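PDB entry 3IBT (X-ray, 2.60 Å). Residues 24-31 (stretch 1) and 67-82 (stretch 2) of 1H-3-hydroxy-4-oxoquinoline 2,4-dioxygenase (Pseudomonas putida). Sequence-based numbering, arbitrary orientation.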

ATOM      1  N   LEU A  24      -5.704  -3.184  13.355  1.00 68.16           N
ATOM      2  CA  LEU A  24      -5.787  -2.767  11.970  1.00 68.09           C
ATOM      3  C   LEU A  24      -4.447  -2.203  11.584  1.00 68.12           C
ATOM      4  O   LEU A  24      -3.982  -1.250  12.203  1.00 68.85           O
ATOM      5  N   PHE A  25      -3.817  -2.783  10.572  1.00 67.70           N
ATOM      6  CA  PHE A  25      -2.517  -2.305  10.123  1.00 67.34           C
ATOM      7  C   PHE A  25      -2.669  -1.341   8.960  1.00 68.00           C
ATOM      8  O   PHE A  25      -3.404  -1.639   7.972  1.00 68.27           O
ATOM      9  N   LEU A  26      -1.981  -0.201   9.051  1.00 67.37           N
ATOM     10  CA  LEU A  26      -1.933   0.709   7.914  1.00 66.95           C
ATOM     11  C   LEU A  26      -0.579   0.660   7.213  1.00 66.77           C
ATOM     12  O   LEU A  26       0.382   1.238   7.725  1.00 67.46           O
ATOM     13  N   LEU A  27      -0.517  -0.006   6.048  1.00 66.84           N
ATOM     14  CA  LEU A  27       0.754  -0.313   5.318  1.00 67.21           C
ATOM     15  C   LEU A  27       0.950   0.492   4.048  1.00 67.51           C
ATOM     16  O   LEU A  27       0.131   0.410   3.126  1.00 67.77           O
ATOM     17  N   SER A  28       2.056   1.215   3.957  1.00 68.09           N
ATOM     18  CA  SER A  28       2.287   2.096   2.794  1.00 69.41           C
ATOM     19  C   SER A  28       2.801   1.444   1.442  1.00 70.05           C
ATOM     20  O   SER A  28       2.966   0.228   1.325  1.00 70.47           O
ATOM     21  N   GLY A  29       3.060   2.266   0.428  1.00 70.09           N
ATOM     22  CA  GLY A  29       3.783   1.793  -0.736  1.00 70.37           C
ATOM     23  C   GLY A  29       5.271   1.923  -0.496  1.00 71.19           C
ATOM     24  O   GLY A  29       5.699   2.273   0.624  1.00 71.27           O
ATOM     25  N   TRP A  30       6.060   1.607  -1.533  1.00 71.38           N
ATOM     26  CA  TRP A  30       7.526   1.765  -1.503  1.00 71.48           C
ATOM     27  C   TRP A  30       7.831   3.236  -1.438  1.00 70.98           C
ATOM     28  O   TRP A  30       7.074   4.039  -1.998  1.00 70.90           O
ATOM     29  N   CYS A  31       8.907   3.598  -0.754  1.00 69.99           N
ATOM     30  CA  CYS A  31       9.292   4.993  -0.694  1.00 70.21           C
ATOM     31  C   CYS A  31       8.234   5.885  -0.069  1.00 70.32           C
ATOM     32  O   CYS A  31       8.100   7.070  -0.448  1.00 70.36           O
ATOM     33  N   ASP A  67      19.712  -5.691  -0.278  1.00 75.17           N
ATOM     34  CA  ASP A  67      18.500  -5.417  -1.005  1.00 75.55           C
ATOM     35  C   ASP A  67      17.612  -6.611  -0.645  1.00 75.58           C
ATOM     36  O   ASP A  67      18.080  -7.540   0.059  1.00 75.14           O
ATOM     37  N   PHE A  68      16.357  -6.590  -1.101  1.00 75.26           N
ATOM     38  CA  PHE A  68      15.368  -7.585  -0.665  1.00 75.37           C
ATOM     39  C   PHE A  68      14.203  -7.729  -1.643  1.00 75.01           C
ATOM     40  O   PHE A  68      14.021  -6.898  -2.540  1.00 74.56           O
ATOM     41  N   ASP A  69      13.440  -8.806  -1.464  1.00 75.15           N
ATOM     42  CA  ASP A  69      12.216  -9.061  -2.229  1.00 75.39           C
ATOM     43  C   ASP A  69      11.041  -8.354  -1.545  1.00 74.99           C
ATOM     44  O   ASP A  69      11.062  -8.077  -0.317  1.00 74.81           O
ATOM     45  N   SER A  70      10.017  -8.113  -2.360  1.00 74.06           N
ATOM     46  CA  SER A  70       8.647  -7.840  -1.932  1.00 73.74           C
ATOM     47  C   SER A  70       8.116  -8.976  -1.042  1.00 74.55           C
ATOM     48  O   SER A  70       7.149  -8.789  -0.268  1.00 74.60           O
ATOM     49  N   GLN A  71       8.743 -10.149  -1.173  1.00 75.08           N
ATOM     50  CA  GLN A  71       8.410 -11.329  -0.345  1.00 75.46           C
ATOM     51  C   GLN A  71       9.034 -11.346   1.051  1.00 74.79           C
ATOM     52  O   GLN A  71       8.447 -11.925   1.972  1.00 74.46           O
ATOM     53  N   THR A  72      10.204 -10.724   1.203  1.00 74.36           N
ATOM     54  CA  THR A  72      10.780 -10.567   2.542  1.00 73.89           C
ATOM     55  C   THR A  72      10.028  -9.479   3.327  1.00 73.64           C
ATOM     56  O   THR A  72      10.015  -9.552   4.560  1.00 73.00           O
ATOM     57  N   LEU A  73       9.381  -8.505   2.637  1.00 73.06           N
ATOM     58  CA  LEU A  73       8.641  -7.444   3.362  1.00 72.06           C
ATOM     59  C   LEU A  73       7.466  -8.058   4.073  1.00 72.60           C
ATOM     60  O   LEU A  73       7.213  -7.748   5.238  1.00 72.77           O
ATOM     61  N   ALA A  74       6.770  -8.940   3.358  1.00 73.31           N
ATOM     62  CA  ALA A  74       5.845  -9.928   3.924  1.00 74.15           C
ATOM     63  C   ALA A  74       6.398 -10.625   5.161  1.00 75.13           C
ATOM     64  O   ALA A  74       5.727 -10.733   6.203  1.00 75.80           O
ATOM     65  N   GLN A  75       7.609 -11.144   5.027  1.00 75.32           N
ATOM     66  CA  GLN A  75       8.216 -11.870   6.099  1.00 75.98           C
ATOM     67  C   GLN A  75       8.402 -10.978   7.340  1.00 75.65           C
ATOM     68  O   GLN A  75       8.107 -11.392   8.465  1.00 75.61           O
ATOM     69  N   ASP A  76       8.894  -9.761   7.101  1.00 74.95           N
ATOM     70  CA  ASP A  76       8.893  -8.678   8.080  1.00 74.03           C
ATOM     71  C   ASP A  76       7.584  -8.641   8.888  1.00 73.47           C
ATOM     72  O   ASP A  76       7.570  -8.882  10.108  1.00 73.78           O
ATOM     73  N   LEU A  77       6.495  -8.351   8.193  1.00 72.10           N
ATOM     74  CA  LEU A  77       5.220  -8.202   8.834  1.00 71.38           C
ATOM     75  C   LEU A  77       4.763  -9.466   9.576  1.00 70.85           C
ATOM     76  O   LEU A  77       4.040  -9.360  10.571  1.00 70.54           O
ATOM     77  N   LEU A  78       5.142 -10.646   9.085  1.00 70.36           N
ATOM     78  CA  LEU A  78       4.757 -11.899   9.742  1.00 70.64           C
ATOM     79  C   LEU A  78       5.519 -12.119  11.078  1.00 71.67           C
ATOM     80  O   LEU A  78       4.998 -12.666  12.072  1.00 71.42           O
ATOM     81  N   ALA A  79       6.762 -11.656  11.085  1.00 72.56           N
ATOM     82  CA  ALA A  79       7.574 -11.631  12.267  1.00 73.32           C
ATOM     83  C   ALA A  79       7.111 -10.472  13.190  1.00 74.60           C
ATOM     84  O   ALA A  79       7.605 -10.336  14.337  1.00 74.50           O
ATOM     85  N   PHE A  80       6.171  -9.647  12.696  1.00 75.26           N
ATOM     86  CA  PHE A  80       5.608  -8.534  13.476  1.00 76.11           C
ATOM     87  C   PHE A  80       4.465  -9.025  14.341  1.00 76.02           C
ATOM     88  O   PHE A  80       4.625  -9.137  15.559  1.00 75.95           O
ATOM     89  N   ILE A  81       3.333  -9.334  13.700  1.00 75.91           N
ATOM     90  CA  ILE A  81       2.163  -9.986  14.323  1.00 76.35           C
ATOM     91  C   ILE A  81       2.493 -11.009  15.449  1.00 76.45           C
ATOM     92  O   ILE A  81       1.838 -11.024  16.514  1.00 75.95           O
ATOM     93  N   ASP A  82       3.494 -11.857  15.179  1.00 76.38           N
ATOM     94  CA  ASP A  82       3.985 -12.875  16.095  1.00 76.64           C
ATOM     95  C   ASP A  82       4.724 -12.218  17.262  1.00 76.67           C
ATOM     96  O   ASP A  82       4.368 -12.444  18.413  1.00 76.23           O
TER

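Strand 24-27 and helix 70-82 run roughly antiparallel, their directions 154° apart, and their axes come no closer than 12.3 Å. That spacing is filled by large apolar side chains; no hydrogen bond links the two stretches, and 341 Å² of surface is buried between them.

Alternation along the strand selects F25 and L27, whose CA-to-CB bonds point toward the helix, while L24 and L26 are out of its reach. The F25 side chain (chi1 m) places its ring in a hollow formed by L77, F80 and I81. L77, with chi1 off-rotamer at -142° and chi2 t, lays CD2 over one face of the F25 ring, 4.1 Å from its centroid and 14° off the normal. F80 meets the ring at its edge, with F25 CE2 to F80 CD2 at 4.0 Å, and I81 CG2 approaches F25 CE1 to 4.1 Å. The other L77 methyl is not idle: its CD1 lies 3.7 Å from CD1 of L27 (chi1 m, chi2 t), so the forked end of L77 fits between the two inward strand residues.

Beyond the strand, W30 supplies the largest covered area, 87 Å². Its CB points sideways, but with chi1 m and chi2 86° the indole extends to the start of the helix. There L73 (m, t) sets CD1 over the six-membered ring of W30, 4.0 Å from its centroid, and S70 CA lies at the ring edge, 4.3 Å from W30 CZ2. F68 (chi1 p) brings its ring alongside: W30 CZ3 and F68 CE1 are 3.4 Å apart, and the nearly parallel rings (planes 9° apart) meet rim to rim, neither over the face of the other.

Two side-chain hydrogen bonds stay within a single stretch: S28 OG donates to G29 O (2.6 Å), and T72 OG1 to D69 O (3.2 Å).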

ATOM      1  CB  LEU A  24      -6.818  -1.656  11.840  1.00 67.81           C
ATOM      2  CG  LEU A  24      -7.591  -1.541  10.526  1.00 68.62           C
ATOM      3  CD1 LEU A  24      -8.499  -0.315  10.564  1.00 69.72           C
ATOM      4  CD2 LEU A  24      -6.669  -1.443   9.364  1.00 70.83           C
ATOM      5  CB  PHE A  25      -1.649  -3.472   9.658  1.00 67.33           C
ATOM      6  CG  PHE A  25      -0.927  -4.175  10.755  1.00 64.86           C
ATOM      7  CD1 PHE A  25      -1.474  -5.303  11.339  1.00 64.91           C
ATOM      8  CD2 PHE A  25       0.319  -3.719  11.183  1.00 64.31           C
ATOM      9  CE1 PHE A  25      -0.789  -5.992  12.380  1.00 67.63           C
ATOM     10  CE2 PHE A  25       1.032  -4.382  12.235  1.00 66.27           C
ATOM     11  CZ  PHE A  25       0.480  -5.525  12.834  1.00 66.59           C
ATOM     12  CB  LEU A  26      -2.312   2.131   8.344  1.00 66.43           C
ATOM     13  CG  LEU A  26      -3.773   2.471   8.660  1.00 66.18           C
ATOM     14  CD1 LEU A  26      -3.992   3.968   8.474  1.00 64.45           C
ATOM     15  CD2 LEU A  26      -4.776   1.704   7.797  1.00 65.98           C
ATOM     16  CB  LEU A  27       0.804  -1.787   4.901  1.00 66.87           C
ATOM     17  CG  LEU A  27       0.533  -2.877   5.935  1.00 67.74           C
ATOM     18  CD1 LEU A  27       0.230  -4.254   5.259  1.00 66.94           C
ATOM     19  CD2 LEU A  27       1.692  -2.940   6.915  1.00 63.58           C
ATOM     20  CB  SER A  28       3.244   3.203   3.213  1.00 68.85           C
ATOM     21  OG  SER A  28       4.551   2.780   2.924  1.00 70.37           O
ATOM     22  CB  TRP A  30       8.161   1.208  -2.781  1.00 71.93           C
ATOM     23  CG  TRP A  30       8.111  -0.276  -2.869  1.00 72.50           C
ATOM     24  CD1 TRP A  30       7.079  -1.040  -3.357  1.00 73.10           C
ATOM     25  CD2 TRP A  30       9.134  -1.196  -2.451  1.00 73.03           C
ATOM     26  NE1 TRP A  30       7.400  -2.380  -3.265  1.00 72.66           N
ATOM     27  CE2 TRP A  30       8.654  -2.504  -2.717  1.00 72.63           C
ATOM     28  CE3 TRP A  30      10.421  -1.041  -1.885  1.00 72.67           C
ATOM     29  CZ2 TRP A  30       9.416  -3.657  -2.440  1.00 72.70           C
ATOM     30  CZ3 TRP A  30      11.168  -2.185  -1.596  1.00 71.92           C
ATOM     31  CH2 TRP A  30      10.664  -3.475  -1.871  1.00 72.10           C
ATOM     32  CB  CYS A  31       9.585   5.490  -2.091  1.00 69.82           C
ATOM     33  SG  CYS A  31      11.109   4.802  -2.672  1.00 72.33           S
ATOM     34  CB  ASP A  67      18.763  -5.270  -2.513  1.00 75.77           C
ATOM     35  CG  ASP A  67      18.448  -6.525  -3.282  1.00 75.43           C
ATOM     36  OD1 ASP A  67      19.300  -7.437  -3.315  1.00 75.29           O
ATOM     37  OD2 ASP A  67      17.333  -6.595  -3.839  1.00 75.43           O
ATOM     38  CB  PHE A  68      14.859  -7.248   0.758  1.00 75.49           C
ATOM     39  CG  PHE A  68      14.491  -5.796   0.937  1.00 76.05           C
ATOM     40  CD1 PHE A  68      13.238  -5.317   0.529  1.00 77.40           C
ATOM     41  CD2 PHE A  68      15.406  -4.894   1.478  1.00 75.52           C
ATOM     42  CE1 PHE A  68      12.894  -3.951   0.680  1.00 76.72           C
ATOM     43  CE2 PHE A  68      15.080  -3.537   1.631  1.00 75.79           C
ATOM     44  CZ  PHE A  68      13.821  -3.062   1.218  1.00 76.37           C
ATOM     45  CB  ASP A  69      11.860 -10.571  -2.256  1.00 75.86           C
ATOM     46  CG  ASP A  69      12.547 -11.384  -3.398  1.00 77.92           C
ATOM     47  OD1 ASP A  69      12.596 -10.957  -4.584  1.00 81.30           O
ATOM     48  OD2 ASP A  69      12.981 -12.528  -3.110  1.00 78.61           O
ATOM     49  CB  SER A  70       7.726  -7.651  -3.164  1.00 73.18           C
ATOM     50  OG  SER A  70       6.400  -8.092  -2.924  1.00 68.46           O
ATOM     51  CB  GLN A  71       8.698 -12.639  -1.086  1.00 75.87           C
ATOM     52  CG  GLN A  71       7.500 -13.122  -1.864  1.00 76.67           C
ATOM     53  CD  GLN A  71       7.884 -13.917  -3.059  1.00 79.94           C
ATOM     54  OE1 GLN A  71       9.059 -13.954  -3.458  1.00 82.05           O
ATOM     55  NE2 GLN A  71       6.899 -14.581  -3.654  1.00 82.24           N
ATOM     56  CB  THR A  72      12.312 -10.311   2.551  1.00 73.81           C
ATOM     57  OG1 THR A  72      12.582  -8.911   2.352  1.00 73.58           O
ATOM     58  CG2 THR A  72      13.017 -11.127   1.465  1.00 74.44           C
ATOM     59  CB  LEU A  73       8.190  -6.308   2.469  1.00 71.17           C
ATOM     60  CG  LEU A  73       9.277  -5.325   2.063  1.00 69.35           C
ATOM     61  CD1 LEU A  73       8.682  -4.226   1.172  1.00 67.54           C
ATOM     62  CD2 LEU A  73       9.902  -4.720   3.242  1.00 65.60           C
ATOM     63  CB  ALA A  74       5.563 -10.984   2.899  1.00 74.07           C
ATOM     64  CB  GLN A  75       9.538 -12.454   5.615  1.00 76.94           C
ATOM     65  CG  GLN A  75       9.341 -13.625   4.683  1.00 78.34           C
ATOM     66  CD  GLN A  75       8.768 -14.808   5.428  1.00 79.66           C
ATOM     67  OE1 GLN A  75       9.534 -15.478   6.252  1.00 79.11           O
ATOM     68  NE2 GLN A  75       7.400 -15.063   5.182  1.00 77.45           N
ATOM     69  CB  ASP A  76       9.101  -7.328   7.359  1.00 73.96           C
ATOM     70  CG  ASP A  76      10.477  -7.207   6.718  1.00 72.35           C
ATOM     71  OD1 ASP A  76      11.367  -8.296   7.080  1.00 71.05           O
ATOM     72  OD2 ASP A  76      10.699  -6.050   5.984  1.00 69.70           O
ATOM     73  CB  LEU A  77       4.171  -7.789   7.796  1.00 71.30           C
ATOM     74  CG  LEU A  77       3.081  -6.789   8.177  1.00 70.75           C
ATOM     75  CD1 LEU A  77       2.033  -6.929   7.128  1.00 73.39           C
ATOM     76  CD2 LEU A  77       2.448  -7.004   9.546  1.00 70.39           C
ATOM     77  CB  LEU A  78       4.974 -13.071   8.797  1.00 70.03           C
ATOM     78  CG  LEU A  78       4.018 -13.232   7.616  1.00 67.76           C
ATOM     79  CD1 LEU A  78       4.530 -14.368   6.764  1.00 67.88           C
ATOM     80  CD2 LEU A  78       2.611 -13.529   8.046  1.00 62.71           C
ATOM     81  CB  ALA A  79       9.017 -11.477  11.856  1.00 72.84           C
ATOM     82  CB  PHE A  80       5.141  -7.394  12.571  1.00 76.90           C
ATOM     83  CG  PHE A  80       5.636  -6.065  13.009  1.00 78.72           C
ATOM     84  CD1 PHE A  80       7.007  -5.776  12.946  1.00 80.35           C
ATOM     85  CD2 PHE A  80       4.754  -5.112  13.518  1.00 79.91           C
ATOM     86  CE1 PHE A  80       7.498  -4.553  13.359  1.00 81.39           C
ATOM     87  CE2 PHE A  80       5.228  -3.876  13.931  1.00 80.97           C
ATOM     88  CZ  PHE A  80       6.612  -3.596  13.852  1.00 81.14           C
ATOM     89  CB  ILE A  81       1.220 -10.659  13.237  1.00 76.75           C
ATOM     90  CG1 ILE A  81       1.788 -11.997  12.707  1.00 78.57           C
ATOM     91  CG2 ILE A  81       0.866  -9.678  12.040  1.00 76.63           C
ATOM     92  CD1 ILE A  81       1.451 -13.264  13.558  1.00 80.21           C
ATOM     93  CB  ASP A  82       4.872 -13.878  15.316  1.00 76.73           C
ATOM     94  CG  ASP A  82       5.836 -14.714  16.217  1.00 77.25           C
ATOM     95  OD1 ASP A  82       6.313 -14.253  17.313  1.00 77.25           O
ATOM     96  OD2 ASP A  82       6.145 -15.878  15.786  1.00 77.94           O
TER